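PDB 5XUK: holo-[acyl-carrier-protein] synthase from Helicobacter pylori, which belongs to the 4'-phosphopantetheinyl transferase superfamily and binds coenzyme A in its trimeric, AcpS-type assembly. Local coordinates for residues 1-5 with 51-57; 46-51 with 67-72. One frame throughout, in Å; residues are numbered along the deposited sequence.

Contact 1. Residues 1-5 with 51-57. With COA (coenzyme A), chain B.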
loop_
_atom_site.group_PDB
_atom_site.type_symbol
_atom_site.label_atom_id
_atom_site.label_comp_id
_atom_site.label_asym_id
_atom_site.label_seq_id
_atom_site.Cartn_x
_atom_site.Cartn_y
_atom_site.Cartn_z
ATOM N N MET A 1 -9.593 -9.847 2.413
ATOM C CA MET A 1 -9.604 -8.468 2.986
ATOM C C MET A 1 -8.184 -7.889 3.029
ATOM O O MET A 1 -7.218 -8.638 2.959
ATOM C CB MET A 1 -10.180 -8.495 4.402
ATOM C CG MET A 1 -11.534 -9.165 4.528
ATOM S SD MET A 1 -12.152 -9.045 6.215
ATOM C CE MET A 1 -11.203 -10.321 7.053
ATOM N N ILE A 2 -8.058 -6.569 3.192
ATOM C CA ILE A 2 -6.740 -5.905 3.120
ATOM C C ILE A 2 -6.461 -5.020 4.321
ATOM O O ILE A 2 -7.381 -4.427 4.895
ATOM C CB ILE A 2 -6.567 -5.103 1.798
ATOM C CG1 ILE A 2 -5.100 -4.745 1.568
ATOM C CG2 ILE A 2 -7.465 -3.861 1.759
ATOM C CD1 ILE A 2 -4.732 -4.644 0.102
ATOM N N GLY A 3 -5.191 -4.956 4.727
ATOM C CA GLY A 3 -4.749 -3.987 5.741
ATOM C C GLY A 3 -3.442 -3.363 5.338
ATOM O O GLY A 3 -2.668 -3.984 4.622
ATOM N N ILE A 4 -3.183 -2.140 5.786
ATOM C CA ILE A 4 -1.998 -1.384 5.353
ATOM C C ILE A 4 -1.596 -0.541 6.504
ATOM O O ILE A 4 -2.427 -0.212 7.329
ATOM C CB ILE A 4 -2.260 -0.470 4.089
ATOM C CG1 ILE A 4 -0.958 0.024 3.476
ATOM C CG2 ILE A 4 -3.113 0.754 4.396
ATOM C CD1 ILE A 4 -1.096 0.464 2.020
ATOM N N ASP A 5 -0.330 -0.175 6.563
ATOM C CA ASP A 5 0.163 0.656 7.656
ATOM C C ASP A 5 1.426 1.370 7.247
ATOM O O ASP A 5 2.266 0.810 6.550
ATOM C CB ASP A 5 0.453 -0.232 8.875
ATOM C CG ASP A 5 0.316 0.505 10.167
ATOM O OD1 ASP A 5 -0.833 0.665 10.619
ATOM O OD2 ASP A 5 1.341 0.931 10.736
ATOM N N GLU A 51 0.700 -4.297 12.590
ATOM C CA GLU A 51 -0.431 -3.382 12.491
ATOM C C GLU A 51 -1.294 -3.678 11.263
ATOM O O GLU A 51 -2.504 -3.803 11.383
ATOM C CB GLU A 51 0.058 -1.952 12.457
ATOM C CG GLU A 51 0.705 -1.482 13.747
ATOM C CD GLU A 51 -0.280 -1.349 14.902
ATOM O OE1 GLU A 51 0.045 -0.623 15.868
ATOM O OE2 GLU A 51 -1.372 -1.953 14.843
ATOM N N ALA A 52 -0.661 -3.864 10.100
ATOM C CA ALA A 52 -1.378 -4.054 8.837
ATOM C C ALA A 52 -2.189 -5.332 8.856
ATOM O O ALA A 52 -3.267 -5.416 8.248
ATOM C CB ALA A 52 -0.394 -4.076 7.672
ATOM N N CYS A 53 -1.633 -6.349 9.513
ATOM C CA CYS A 53 -2.312 -7.628 9.706
ATOM C C CYS A 53 -3.558 -7.495 10.584
ATOM O O CYS A 53 -4.562 -8.181 10.349
ATOM C CB CYS A 53 -1.379 -8.633 10.383
ATOM S SG CYS A 53 -2.046 -10.310 10.346
ATOM N N SER A 54 -3.465 -6.656 11.615
ATOM C CA SER A 54 -4.569 -6.478 12.548
ATOM C C SER A 54 -5.695 -5.700 11.872
ATOM O O SER A 54 -6.860 -5.995 12.103
ATOM C CB SER A 54 -4.122 -5.804 13.840
ATOM O OG SER A 54 -3.623 -4.474 13.675
ATOM N N LYS A 55 -5.337 -4.748 11.006
ATOM C CA LYS A 55 -6.324 -4.000 10.219
ATOM C C LYS A 55 -6.966 -4.859 9.138
ATOM O O LYS A 55 -8.133 -4.670 8.809
ATOM C CB LYS A 55 -5.691 -2.791 9.550
ATOM C CG LYS A 55 -5.192 -1.709 10.481
ATOM C CD LYS A 55 -4.787 -0.509 9.651
ATOM C CE LYS A 55 -4.177 0.568 10.502
ATOM N NZ LYS A 55 -3.651 1.624 9.622
ATOM N N ALA A 56 -6.201 -5.790 8.576
ATOM C CA ALA A 56 -6.703 -6.650 7.510
ATOM C C ALA A 56 -7.773 -7.603 8.036
ATOM O O ALA A 56 -8.694 -7.950 7.303
ATOM C CB ALA A 56 -5.561 -7.426 6.861
ATOM N N LEU A 57 -7.612 -8.042 9.291
ATOM C CA LEU A 57 -8.585 -8.883 10.013
ATOM C C LEU A 57 -9.670 -8.028 10.705
ATOM O O LEU A 57 -10.567 -8.571 11.347
ATOM C CB LEU A 57 -7.879 -9.739 11.078
ATOM C CG LEU A 57 -6.810 -10.755 10.656
ATOM C CD1 LEU A 57 -6.075 -11.295 11.871
ATOM C CD2 LEU A 57 -7.409 -11.896 9.853
HETATM N N1A COA B . -9.749 -2.538 11.538
HETATM C C2A COA B . -9.274 -1.965 10.412
HETATM N N3A COA B . -8.826 -0.698 10.373
HETATM C C4A COA B . -8.854 0.070 11.475
HETATM C C5A COA B . -9.362 -0.489 12.735
HETATM C C6A COA B . -9.823 -1.889 12.713
HETATM N N6A COA B . -10.303 -2.495 13.830
HETATM N N7A COA B . -9.273 0.488 13.651
HETATM C C8A COA B . -8.741 1.589 13.055
HETATM N N9A COA B . -8.505 1.324 11.742
HETATM C C1B COA B . -7.969 2.268 10.754
HETATM C C2B COA B . -8.830 3.536 10.739
HETATM O O2B COA B . -9.266 3.877 9.423
HETATM C C3B COA B . -7.933 4.631 11.262
HETATM O O3B COA B . -8.063 5.871 10.573
HETATM P P3B COA B . -9.289 6.903 10.853
HETATM O O7A COA B . -9.606 6.727 12.325
HETATM O O8A COA B . -8.700 8.262 10.580
HETATM O O9A COA B . -10.340 6.411 9.874
HETATM C C4B COA B . -6.561 4.055 11.015
HETATM O O4B COA B . -6.657 2.638 11.146
HETATM C C5B COA B . -5.526 4.619 11.957
HETATM O O5B COA B . -4.402 4.787 11.122
HETATM P P1A COA B . -2.927 4.556 11.634
HETATM O O1A COA B . -2.605 5.882 12.292
HETATM O O2A COA B . -2.038 3.988 10.555
HETATM O O3A COA B . -3.161 3.350 12.639
HETATM P P2A COA B . -2.112 3.066 13.814
HETATM O O4A COA B . -0.901 2.337 13.248
HETATM O O5A COA B . -1.915 4.367 14.571
HETATM O O6A COA B . -3.016 2.064 14.712
HETATM C CBP COA B . -4.585 0.247 15.221
HETATM C CCP COA B . -4.151 1.325 14.224
HETATM C CDP COA B . -6.091 0.298 15.433
HETATM C CEP COA B . -4.227 -1.125 14.665
HETATM C CAP COA B . -3.883 0.520 16.565
HETATM O OAP COA B . -4.607 1.524 17.284
HETATM C C9P COA B . -3.745 -0.678 17.452
HETATM O O9P COA B . -4.675 -1.453 17.615
HETATM N N8P COA B . -2.557 -0.804 18.049
#
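This is a buried strand-on-helix contact at the coenzyme A site: the first half of strand 2-8, outermost in the sheet within this chain, packs on the last turns of helix 40-56. The short axes run roughly antiparallel, at 148°, and approach to 5.7 Å, unusually close for a helix on a sheet. Small residues make this possible. An ideal CB on Gly3 would lie 1.9 Å from Ala52 O, a clash, so only glycine fits; its CA instead makes a CA-H...O contact to Ala52 O (3.2 Å), and Ala56 CA makes another to Ile2 O (3.5 Å). Ala52 and Ala56 keep the helix face low, with Ala56 CB 3.3 Å from Gly3 N. Ile2 and Ile4 point away from the helix and pack against both other subunits, each meeting its own counterpart in the third, consistent with a place near the trimer axis. At the Asp5 end, beside the ligand, the extended Lys55 side chain places NZ 3.2 Å from Ile4 O in a hydrogen bond and 3.1 Å from Asp5 OD1 in a salt bridge. Ile101 O of the second subunit also accepts from this ammonium. Its hydrogen bond to coenzyme A, Lys55 NZ to O2A at 3.0 Å, implies that one lysine ties strand, helix, neighbouring subunit and ligand phosphate together.

Contact 2. Residues 46-51 with 67-72. With COA (coenzyme A), chain B.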
loop_
_atom_site.group_PDB
_atom_site.type_symbol
_atom_site.label_atom_id
_atom_site.label_comp_id
_atom_site.label_asym_id
_atom_site.label_seq_id
_atom_site.Cartn_x
_atom_site.Cartn_y
_atom_site.Cartn_z
ATOM N N PHE A 46 8.481 -4.614 10.673
ATOM C CA PHE A 46 7.727 -5.682 11.325
ATOM C C PHE A 46 6.587 -5.077 12.116
ATOM O O PHE A 46 5.497 -5.616 12.152
ATOM C CB PHE A 46 8.620 -6.543 12.246
ATOM C CG PHE A 46 9.539 -7.490 11.506
ATOM C CD1 PHE A 46 9.832 -7.314 10.143
ATOM C CD2 PHE A 46 10.149 -8.547 12.185
ATOM C CE1 PHE A 46 10.681 -8.190 9.472
ATOM C CE2 PHE A 46 11.007 -9.417 11.523
ATOM C CZ PHE A 46 11.277 -9.239 10.166
ATOM N N PHE A 47 6.832 -3.956 12.747
ATOM C CA PHE A 47 5.765 -3.261 13.447
ATOM C C PHE A 47 4.635 -2.915 12.469
ATOM O O PHE A 47 3.469 -3.180 12.743
ATOM C CB PHE A 47 6.300 -1.982 14.079
ATOM C CG PHE A 47 5.309 -1.300 14.976
ATOM C CD1 PHE A 47 5.197 -1.670 16.315
ATOM C CD2 PHE A 47 4.469 -0.297 14.480
ATOM C CE1 PHE A 47 4.274 -1.050 17.141
ATOM C CE2 PHE A 47 3.541 0.330 15.309
ATOM C CZ PHE A 47 3.446 -0.045 16.639
ATOM N N ALA A 48 5.002 -2.363 11.308
ATOM C CA ALA A 48 4.025 -1.918 10.325
ATOM C C ALA A 48 3.255 -3.130 9.811
ATOM O O ALA A 48 2.027 -3.086 9.634
ATOM C CB ALA A 48 4.718 -1.162 9.192
ATOM N N LEU A 49 3.963 -4.238 9.635
ATOM C CA LEU A 49 3.333 -5.458 9.133
ATOM C C LEU A 49 2.354 -6.061 10.124
ATOM O O LEU A 49 1.375 -6.685 9.724
ATOM C CB LEU A 49 4.413 -6.489 8.773
ATOM C CG LEU A 49 3.962 -7.865 8.300
ATOM C CD1 LEU A 49 3.101 -7.696 7.077
ATOM C CD2 LEU A 49 5.168 -8.743 7.990
ATOM N N LYS A 50 2.635 -5.922 11.418
ATOM C CA LYS A 50 1.746 -6.478 12.427
ATOM C C LYS A 50 0.503 -5.597 12.547
ATOM O O LYS A 50 -0.616 -6.077 12.600
ATOM C CB LYS A 50 2.476 -6.602 13.763
ATOM C CG LYS A 50 3.548 -7.685 13.752
ATOM C CD LYS A 50 3.815 -8.251 15.150
ATOM C CE LYS A 50 4.924 -9.311 15.126
ATOM N NZ LYS A 50 4.916 -10.225 16.315
ATOM N N GLU A 51 0.700 -4.297 12.590
ATOM C CA GLU A 51 -0.431 -3.382 12.491
ATOM C C GLU A 51 -1.294 -3.678 11.263
ATOM O O GLU A 51 -2.504 -3.803 11.383
ATOM C CB GLU A 51 0.058 -1.952 12.457
ATOM C CG GLU A 51 0.705 -1.482 13.747
ATOM C CD GLU A 51 -0.280 -1.349 14.902
ATOM O OE1 GLU A 51 0.045 -0.623 15.868
ATOM O OE2 GLU A 51 -1.372 -1.953 14.843
ATOM N N PHE A 67 0.019 -8.404 19.323
ATOM C CA PHE A 67 1.235 -8.390 18.547
ATOM C C PHE A 67 1.883 -9.772 18.521
ATOM O O PHE A 67 2.276 -10.248 17.463
ATOM C CB PHE A 67 2.225 -7.392 19.154
ATOM C CG PHE A 67 1.952 -5.952 18.815
ATOM C CD1 PHE A 67 1.837 -5.536 17.479
ATOM C CD2 PHE A 67 1.878 -4.991 19.814
ATOM C CE1 PHE A 67 1.623 -4.209 17.166
ATOM C CE2 PHE A 67 1.657 -3.655 19.500
ATOM C CZ PHE A 67 1.531 -3.269 18.176
ATOM N N LEU A 68 1.966 -10.440 19.671
ATOM C CA LEU A 68 2.662 -11.737 19.730
ATOM C C LEU A 68 1.837 -12.895 19.180
ATOM O O LEU A 68 2.362 -13.998 18.996
ATOM C CB LEU A 68 3.137 -12.044 21.140
ATOM C CG LEU A 68 4.223 -11.089 21.648
ATOM C CD1 LEU A 68 4.482 -11.345 23.131
ATOM C CD2 LEU A 68 5.505 -11.237 20.837
ATOM N N ASP A 69 0.563 -12.659 18.872
ATOM C CA ASP A 69 -0.215 -13.668 18.134
ATOM C C ASP A 69 0.184 -13.727 16.652
ATOM O O ASP A 69 -0.198 -14.670 15.941
ATOM C CB ASP A 69 -1.712 -13.396 18.240
ATOM C CG ASP A 69 -2.234 -13.519 19.664
ATOM O OD1 ASP A 69 -1.914 -14.534 20.317
ATOM O OD2 ASP A 69 -2.966 -12.603 20.117
ATOM N N ILE A 70 0.924 -12.717 16.181
ATOM C CA ILE A 70 1.289 -12.642 14.774
ATOM C C ILE A 70 2.764 -12.999 14.660
ATOM O O ILE A 70 3.633 -12.280 15.201
ATOM C CB ILE A 70 1.053 -11.236 14.194
ATOM C CG1 ILE A 70 -0.399 -10.782 14.410
ATOM C CG2 ILE A 70 1.368 -11.218 12.711
ATOM C CD1 ILE A 70 -0.519 -9.282 14.577
ATOM N N LYS A 71 3.044 -14.110 13.986
ATOM C CA LYS A 71 4.425 -14.542 13.781
ATOM C C LYS A 71 4.887 -14.172 12.378
ATOM O O LYS A 71 4.308 -14.638 11.408
ATOM C CB LYS A 71 4.559 -16.051 13.981
ATOM C CG LYS A 71 5.962 -16.601 13.704
ATOM C CD LYS A 71 6.018 -18.116 13.918
ATOM C CE LYS A 71 6.802 -18.857 12.836
ATOM N NZ LYS A 71 6.223 -20.215 12.597
ATOM N N ILE A 72 5.923 -13.336 12.284
ATOM C CA ILE A 72 6.595 -13.057 11.016
ATOM C C ILE A 72 7.855 -13.934 10.889
ATOM O O ILE A 72 8.624 -14.044 11.838
ATOM C CB ILE A 72 7.054 -11.585 10.907
ATOM C CG1 ILE A 72 5.885 -10.610 11.130
ATOM C CG2 ILE A 72 7.697 -11.334 9.537
ATOM C CD1 ILE A 72 6.356 -9.248 11.602
HETATM N N1A COA B . -9.749 -2.538 11.538
HETATM C C2A COA B . -9.274 -1.965 10.412
HETATM N N3A COA B . -8.826 -0.698 10.373
HETATM C C4A COA B . -8.854 0.070 11.475
HETATM C C5A COA B . -9.362 -0.489 12.735
HETATM C C6A COA B . -9.823 -1.889 12.713
HETATM N N6A COA B . -10.303 -2.495 13.830
HETATM N N7A COA B . -9.273 0.488 13.651
HETATM C C8A COA B . -8.741 1.589 13.055
HETATM N N9A COA B . -8.505 1.324 11.742
HETATM C C1B COA B . -7.969 2.268 10.754
HETATM C C2B COA B . -8.830 3.536 10.739
HETATM O O2B COA B . -9.266 3.877 9.423
HETATM C C3B COA B . -7.933 4.631 11.262
HETATM O O3B COA B . -8.063 5.871 10.573
HETATM P P3B COA B . -9.289 6.903 10.853
HETATM O O7A COA B . -9.606 6.727 12.325
HETATM O O8A COA B . -8.700 8.262 10.580
HETATM O O9A COA B . -10.340 6.411 9.874
HETATM C C4B COA B . -6.561 4.055 11.015
HETATM O O4B COA B . -6.657 2.638 11.146
HETATM C C5B COA B . -5.526 4.619 11.957
HETATM O O5B COA B . -4.402 4.787 11.122
HETATM P P1A COA B . -2.927 4.556 11.634
HETATM O O1A COA B . -2.605 5.882 12.292
HETATM O O2A COA B . -2.038 3.988 10.555
HETATM O O3A COA B . -3.161 3.350 12.639
HETATM P P2A COA B . -2.112 3.066 13.814
HETATM O O4A COA B . -0.901 2.337 13.248
HETATM O O5A COA B . -1.915 4.367 14.571
HETATM O O6A COA B . -3.016 2.064 14.712
HETATM C CBP COA B . -4.585 0.247 15.221
HETATM C CCP COA B . -4.151 1.325 14.224
HETATM C CDP COA B . -6.091 0.298 15.433
HETATM C CEP COA B . -4.227 -1.125 14.665
HETATM C CAP COA B . -3.883 0.520 16.565
HETATM O OAP COA B . -4.607 1.524 17.284
HETATM C C9P COA B . -3.745 -0.678 17.452
HETATM O O9P COA B . -4.675 -1.453 17.615
HETATM N N8P COA B . -2.557 -0.804 18.049
#
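Lys50 NZ donates two hydrogen bonds to backbone carbonyls, to Ile70 O at 2.7 Å and to Phe67 O at 2.9 Å. A lysine suits this buried place because its long, nearly extended chain carries the charge across the gap between helix and loop, where carbonyls receive it. Glu32 balances that charge through a salt bridge, and the Phe27 carbonyl accepts a further hydrogen bond. Phe67 O also takes the backbone hydrogen bond from Ile70 N (3.1 Å), which closes the turn that precedes the strand. Here the long helix 40-56 of the AcpS-type fold, which packs on the three-stranded sheet, meets the two-stranded hairpin 70-74/80-84 with its other side; the short axes stand 9.6 Å apart at 139°, a distance that side chains must fill. Ile72 does much of this: its CD1 lies 3.6 Å from Phe46 CB, its CG1 3.7 Å from Leu49 CD2, and its CG2 sits over the face of the Phe46 ring in a CH-pi contact, 4.2 Å from the centroid. Phe46 also belongs to the pocket of another bound coenzyme A. Towards the other end, the Phe47 and Phe67 rings meet obliquely, with Phe47 CE1 3.7 Å from Phe67 CZ, while Lys50 CB and Glu51 OE1 lie at the edge of the Phe67 ring.

How the contacts relate
Both contacts are buried and use successive parts of helix 40-56, sharing Glu51, but contact 2 lies near the centre of the chain whereas contact 1 lies further out, at the subunit interface. Contact 1 joins the helix to the three-stranded sheet through tight backbone packing; contact 2 joins it to the hairpin across a wider gap filled by the Lys50 chain and large apolar side chains such as Ile72 and Phe67. Each has a lysine, with different duties: Lys55 reaches ligand and neighbouring subunit, Lys50 stays within its own chain. The two meet directly, Asp5 CB lying 3.3 Å from Ala48 O. Glu51 touches the same coenzyme A, with a weak hydrogen bond from N8P to OE1.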